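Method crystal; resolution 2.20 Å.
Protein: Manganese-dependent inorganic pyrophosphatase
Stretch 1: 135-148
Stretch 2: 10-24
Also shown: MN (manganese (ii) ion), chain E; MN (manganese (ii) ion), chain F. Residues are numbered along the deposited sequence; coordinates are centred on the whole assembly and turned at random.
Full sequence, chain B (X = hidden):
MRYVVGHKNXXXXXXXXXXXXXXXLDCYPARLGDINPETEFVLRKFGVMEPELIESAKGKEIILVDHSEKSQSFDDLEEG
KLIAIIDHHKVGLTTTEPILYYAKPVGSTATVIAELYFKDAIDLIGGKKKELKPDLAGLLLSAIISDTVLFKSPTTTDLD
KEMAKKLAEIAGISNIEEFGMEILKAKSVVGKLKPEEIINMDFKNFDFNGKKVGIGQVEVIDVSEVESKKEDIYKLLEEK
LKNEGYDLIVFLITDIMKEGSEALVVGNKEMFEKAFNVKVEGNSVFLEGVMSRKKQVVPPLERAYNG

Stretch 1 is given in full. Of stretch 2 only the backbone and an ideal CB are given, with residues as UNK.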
# COMPACT_ATOMS: atom_id res chain seq x y z
N ASP B 135 4.37 -25.20 -17.03
CA ASP B 135 5.38 -24.22 -17.39
C ASP B 135 5.30 -22.95 -16.55
O ASP B 135 6.30 -22.52 -15.98
CB ASP B 135 5.32 -23.86 -18.89
CG ASP B 135 3.94 -23.40 -19.34
OD1 ASP B 135 3.83 -23.04 -20.53
OD2 ASP B 135 2.98 -23.40 -18.53
N LEU B 136 4.11 -22.35 -16.45
CA LEU B 136 3.96 -21.15 -15.65
C LEU B 136 4.15 -21.47 -14.17
O LEU B 136 4.65 -20.64 -13.41
CB LEU B 136 2.59 -20.50 -15.87
CG LEU B 136 2.36 -19.90 -17.26
CD1 LEU B 136 1.00 -19.22 -17.29
CD2 LEU B 136 3.45 -18.90 -17.60
N ALA B 137 3.77 -22.69 -13.77
CA ALA B 137 3.95 -23.10 -12.38
C ALA B 137 5.47 -23.16 -12.12
O ALA B 137 5.94 -22.85 -11.03
CB ALA B 137 3.33 -24.47 -12.14
N GLY B 138 6.21 -23.55 -13.16
CA GLY B 138 7.65 -23.63 -13.05
C GLY B 138 8.28 -22.26 -12.87
O GLY B 138 9.28 -22.14 -12.16
N LEU B 139 7.72 -21.23 -13.50
CA LEU B 139 8.27 -19.88 -13.37
C LEU B 139 8.04 -19.35 -11.96
O LEU B 139 8.93 -18.73 -11.37
CB LEU B 139 7.62 -18.90 -14.35
CG LEU B 139 7.77 -19.07 -15.86
CD1 LEU B 139 7.27 -17.78 -16.50
CD2 LEU B 139 9.21 -19.34 -16.27
N LEU B 140 6.84 -19.57 -11.44
CA LEU B 140 6.51 -19.11 -10.10
C LEU B 140 7.44 -19.78 -9.12
O LEU B 140 7.92 -19.16 -8.17
CB LEU B 140 5.06 -19.44 -9.76
CG LEU B 140 3.96 -18.73 -10.53
CD1 LEU B 140 2.59 -19.14 -9.95
CD2 LEU B 140 4.15 -17.22 -10.46
N LEU B 141 7.68 -21.07 -9.36
CA LEU B 141 8.57 -21.86 -8.51
C LEU B 141 9.96 -21.25 -8.55
O LEU B 141 10.58 -21.03 -7.52
CB LEU B 141 8.64 -23.30 -9.02
CG LEU B 141 9.70 -24.17 -8.33
CD1 LEU B 141 9.56 -24.08 -6.82
CD2 LEU B 141 9.54 -25.61 -8.81
N SER B 142 10.44 -20.99 -9.76
CA SER B 142 11.77 -20.41 -9.94
C SER B 142 11.86 -19.05 -9.25
O SER B 142 12.86 -18.74 -8.60
CB SER B 142 12.07 -20.25 -11.43
OG SER B 142 11.84 -21.47 -12.11
N ALA B 143 10.80 -18.26 -9.39
CA ALA B 143 10.76 -16.94 -8.78
C ALA B 143 10.89 -17.03 -7.27
O ALA B 143 11.65 -16.28 -6.66
CB ALA B 143 9.45 -16.23 -9.15
N ILE B 144 10.17 -17.96 -6.66
CA ILE B 144 10.23 -18.13 -5.22
C ILE B 144 11.64 -18.52 -4.79
O ILE B 144 12.22 -17.89 -3.90
CB ILE B 144 9.21 -19.19 -4.73
CG1 ILE B 144 7.79 -18.73 -5.08
CG2 ILE B 144 9.33 -19.38 -3.23
CD1 ILE B 144 6.68 -19.60 -4.54
N ILE B 145 12.20 -19.54 -5.44
CA ILE B 145 13.55 -19.99 -5.12
C ILE B 145 14.56 -18.86 -5.31
O ILE B 145 15.46 -18.67 -4.50
CB ILE B 145 13.96 -21.17 -6.00
CG1 ILE B 145 13.19 -22.42 -5.58
CG2 ILE B 145 15.48 -21.39 -5.92
CD1 ILE B 145 13.28 -23.58 -6.57
N SER B 146 14.41 -18.12 -6.41
CA SER B 146 15.32 -17.04 -6.71
C SER B 146 15.27 -15.94 -5.68
O SER B 146 16.30 -15.52 -5.15
CB SER B 146 15.00 -16.45 -8.08
OG SER B 146 15.73 -15.26 -8.28
N ASP B 147 14.07 -15.48 -5.38
CA ASP B 147 13.90 -14.40 -4.42
C ASP B 147 14.31 -14.72 -2.99
O ASP B 147 14.82 -13.86 -2.27
CB ASP B 147 12.46 -13.91 -4.47
CG ASP B 147 12.34 -12.50 -4.97
OD1 ASP B 147 13.09 -12.13 -5.90
OD2 ASP B 147 11.51 -11.75 -4.44
N THR B 148 14.09 -15.96 -2.57
CA THR B 148 14.44 -16.36 -1.22
C THR B 148 15.86 -16.92 -1.16
O THR B 148 16.37 -17.19 -0.08
CB THR B 148 13.46 -17.42 -0.68
OG1 THR B 148 13.49 -18.59 -1.51
CG2 THR B 148 12.06 -16.85 -0.64
N UNK B 10 15.36 -6.05 -14.15
CA UNK B 10 14.51 -7.18 -13.78
C UNK B 10 15.19 -8.46 -13.32
O UNK B 10 16.20 -8.89 -13.88
CB UNK B 10 13.63 -7.53 -14.98
N UNK B 11 14.66 -9.05 -12.26
CA UNK B 11 15.18 -10.32 -11.78
C UNK B 11 14.10 -11.32 -12.16
O UNK B 11 13.07 -10.95 -12.74
CB UNK B 11 15.48 -10.31 -10.28
N UNK B 12 14.32 -12.59 -11.82
CA UNK B 12 13.37 -13.63 -12.16
C UNK B 12 11.97 -13.41 -11.59
O UNK B 12 10.99 -13.70 -12.26
CB UNK B 12 13.91 -14.98 -11.67
N UNK B 13 11.88 -12.90 -10.36
CA UNK B 13 10.57 -12.65 -9.75
C UNK B 13 9.80 -11.66 -10.61
O UNK B 13 8.65 -11.91 -10.96
CB UNK B 13 10.72 -12.12 -8.32
N UNK B 14 10.45 -10.56 -10.97
CA UNK B 14 9.84 -9.53 -11.80
C UNK B 14 9.35 -10.05 -13.15
O UNK B 14 8.29 -9.64 -13.63
CB UNK B 14 10.84 -8.40 -12.03
N UNK B 15 10.13 -10.93 -13.77
CA UNK B 15 9.78 -11.48 -15.08
C UNK B 15 8.66 -12.50 -14.98
O UNK B 15 7.65 -12.37 -15.66
CB UNK B 15 11.01 -12.12 -15.73
N UNK B 16 8.84 -13.51 -14.13
CA UNK B 16 7.84 -14.55 -13.92
C UNK B 16 6.51 -13.97 -13.45
O UNK B 16 5.45 -14.31 -13.99
CB UNK B 16 8.35 -15.57 -12.90
N UNK B 17 6.54 -13.09 -12.46
CA UNK B 17 5.31 -12.49 -11.96
C UNK B 17 4.58 -11.67 -13.01
O UNK B 17 3.36 -11.60 -13.01
CB UNK B 17 5.62 -11.61 -10.75
N UNK B 18 5.33 -11.05 -13.92
CA UNK B 18 4.72 -10.25 -14.98
C UNK B 18 4.02 -11.17 -15.97
O UNK B 18 2.88 -10.91 -16.38
CB UNK B 18 5.77 -9.39 -15.69
N UNK B 19 4.71 -12.24 -16.35
CA UNK B 19 4.18 -13.20 -17.31
C UNK B 19 2.94 -13.92 -16.77
O UNK B 19 1.90 -13.95 -17.41
CB UNK B 19 5.26 -14.22 -17.68
N UNK B 20 3.06 -14.48 -15.57
CA UNK B 20 1.97 -15.23 -14.96
C UNK B 20 0.75 -14.36 -14.66
O UNK B 20 -0.38 -14.76 -14.95
CB UNK B 20 2.46 -15.89 -13.67
N UNK B 21 0.96 -13.17 -14.10
CA UNK B 21 -0.18 -12.31 -13.80
C UNK B 21 -0.85 -11.86 -15.10
O UNK B 21 -2.07 -11.80 -15.19
CB UNK B 21 0.26 -11.10 -12.97
N UNK B 22 -0.04 -11.55 -16.11
CA UNK B 22 -0.56 -11.13 -17.40
C UNK B 22 -1.43 -12.24 -17.97
O UNK B 22 -2.47 -11.99 -18.58
CB UNK B 22 0.58 -10.78 -18.36
N UNK B 23 -0.99 -13.48 -17.78
CA UNK B 23 -1.74 -14.65 -18.25
C UNK B 23 -3.11 -14.70 -17.57
O UNK B 23 -4.12 -14.93 -18.22
CB UNK B 23 -0.96 -15.94 -17.98
N UNK B 24 -3.13 -14.50 -16.26
CA UNK B 24 -4.37 -14.53 -15.49
C UNK B 24 -5.26 -13.32 -15.75
O UNK B 24 -6.48 -13.42 -15.77
CB UNK B 24 -4.05 -14.62 -14.00
MN MN E . 10.69 -9.95 -5.78
MN MN F . 12.56 -8.06 -7.88

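Position 10 precedes the helix, with phi/psi of -55/137 and nothing of stretch 1 within 5.5 Å of its ideal CB. That phi suits proline among many residues; it is Pro-10.

Position 11 (phi/psi -108/-180) lies just before the helix. Its CB points toward stretch 1, 5.3 Å from Asp-147 OD1, and a manganese lies nearby. A short acceptor such as Asp, Asn or Ser could cap; the metal favours carboxylate. Asp-11 does both: OD1 accepts from N of residue 14 at 2.9 Å, and OD2 binds MN of chain F at 2.3 Å.

At position 12 the ideal CB lies 3.9 Å from Ser-146 OG and 4.7 Å from Ala-143 CA, leaving room for a small side chain: Ser, Thr, Ala or Val. It is Thr-12 (chi1 m), whose CG2 packs 3.9 Å from Ala-143 CA.

Position 13 has its ideal CB 3.4 Å from Asp-147 OD1, beside the other manganese, so a metal ligand, Asp above all, is expected. Asp-13 (chi1 t) binds MN of chain E through OD1 at 2.1 Å, and Asp-147 OD2 binds it at 2.4 Å. The shared ion explains how Asp-13 OD1 and Asp-147 OD2 can sit 3.2 Å apart without a hydrogen bond. One water accepts from Asp-13 N (2.8 Å) and donates to Ser-146 OG (2.9 Å) and Asp-147 OD1 (2.8 Å), linking the helices.

Positions 14 and 15 point away and sideways, and stretch 1 does not constrain them: Ser-14, Ile-15.

At position 16 the ideal CB is 3.6 Å from Leu-139 O and 4.0 Å from Ala-143 CB, so Ala, Gly or perhaps Ser fits. Ala-16 puts CB 3.7 Å from Leu-139 CB, where the CA atoms of these residues are 5.4 Å apart.

Positions 17 and 18 do not face stretch 1. They hold Ser-17, whose OG donates to Asp-13 OD2 (3.0 Å), and Ala-18.

Position 19 looks toward Leu-139 CD1 (4.3 Å from the ideal CB) and Leu-136 CD2 (5.0 Å), suiting Val, Ile, Leu or Met. Ile-19 CG2 lies 3.7 Å from Leu-136 CD2.

Position 20, its ideal CB 3.9 Å from Leu-140 CD2, also asks for an aliphatic group. Val-20 (chi1 t) sets CG2 3.6 Å from Leu-140 CD2.

Positions 21 and 22 turn elsewhere: Leu-21, Ala-22.

At position 23, Leu-136 CD1 is 3.9 Å from the ideal CB, so an aliphatic or aromatic group would suit. Tyr-23 offers a ring face: Leu-136 CD1 lies 3.7 Å from the centroid of the Tyr-23 ring, 20° off its normal, a CH-pi contact.

Position 24 points sideways, with no close neighbour in stretch 1; it is Phe-24.

Stretch 2, residues 10-24: PDTDSIASAIVLAYF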
# COMPACT_ATOMS: atom_id res chain seq x y z
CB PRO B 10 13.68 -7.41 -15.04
CG PRO B 10 14.65 -7.05 -16.13
CD PRO B 10 15.24 -5.77 -15.60
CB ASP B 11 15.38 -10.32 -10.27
CG ASP B 11 14.19 -9.78 -9.52
OD1 ASP B 11 13.06 -9.84 -10.06
OD2 ASP B 11 14.39 -9.30 -8.39
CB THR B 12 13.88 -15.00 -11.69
OG1 THR B 12 15.07 -15.31 -12.43
CG2 THR B 12 12.83 -16.08 -11.93
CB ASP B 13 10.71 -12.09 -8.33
CG ASP B 13 9.38 -12.08 -7.57
OD1 ASP B 13 9.24 -11.30 -6.61
OD2 ASP B 13 8.47 -12.87 -7.91
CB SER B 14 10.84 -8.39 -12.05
OG SER B 14 10.66 -7.33 -11.14
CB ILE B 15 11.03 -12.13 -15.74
CG1 ILE B 15 12.08 -11.04 -16.02
CG2 ILE B 15 10.66 -12.86 -17.02
CD1 ILE B 15 11.63 -9.98 -17.02
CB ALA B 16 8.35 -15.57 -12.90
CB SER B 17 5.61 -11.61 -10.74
OG SER B 17 6.02 -12.40 -9.64
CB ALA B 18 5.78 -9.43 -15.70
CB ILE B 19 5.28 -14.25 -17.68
CG1 ILE B 19 6.28 -13.61 -18.64
CG2 ILE B 19 4.66 -15.48 -18.32
CD1 ILE B 19 7.49 -14.46 -18.89
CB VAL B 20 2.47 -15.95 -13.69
CG1 VAL B 20 1.36 -16.80 -13.08
CG2 VAL B 20 3.67 -16.83 -14.05
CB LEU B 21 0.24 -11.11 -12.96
CG LEU B 21 -0.90 -10.25 -12.40
CD1 LEU B 21 -1.88 -11.13 -11.64
CD2 LEU B 21 -0.34 -9.16 -11.48
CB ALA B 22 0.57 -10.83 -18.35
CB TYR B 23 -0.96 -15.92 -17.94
CG TYR B 23 -1.77 -17.20 -17.98
CD1 TYR B 23 -2.09 -17.81 -19.19
CD2 TYR B 23 -2.20 -17.80 -16.80
CE1 TYR B 23 -2.82 -19.01 -19.22
CE2 TYR B 23 -2.93 -18.99 -16.82
CZ TYR B 23 -3.24 -19.59 -18.03
OH TYR B 23 -3.97 -20.76 -18.04
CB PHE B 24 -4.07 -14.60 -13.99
CG PHE B 24 -3.61 -15.96 -13.52
CD1 PHE B 24 -2.40 -16.11 -12.87
CD2 PHE B 24 -4.41 -17.08 -13.72
CE1 PHE B 24 -1.99 -17.35 -12.41
CE2 PHE B 24 -4.00 -18.33 -13.26
CZ PHE B 24 -2.79 -18.46 -12.61
O HOH W 1 13.94 -12.93 -8.40
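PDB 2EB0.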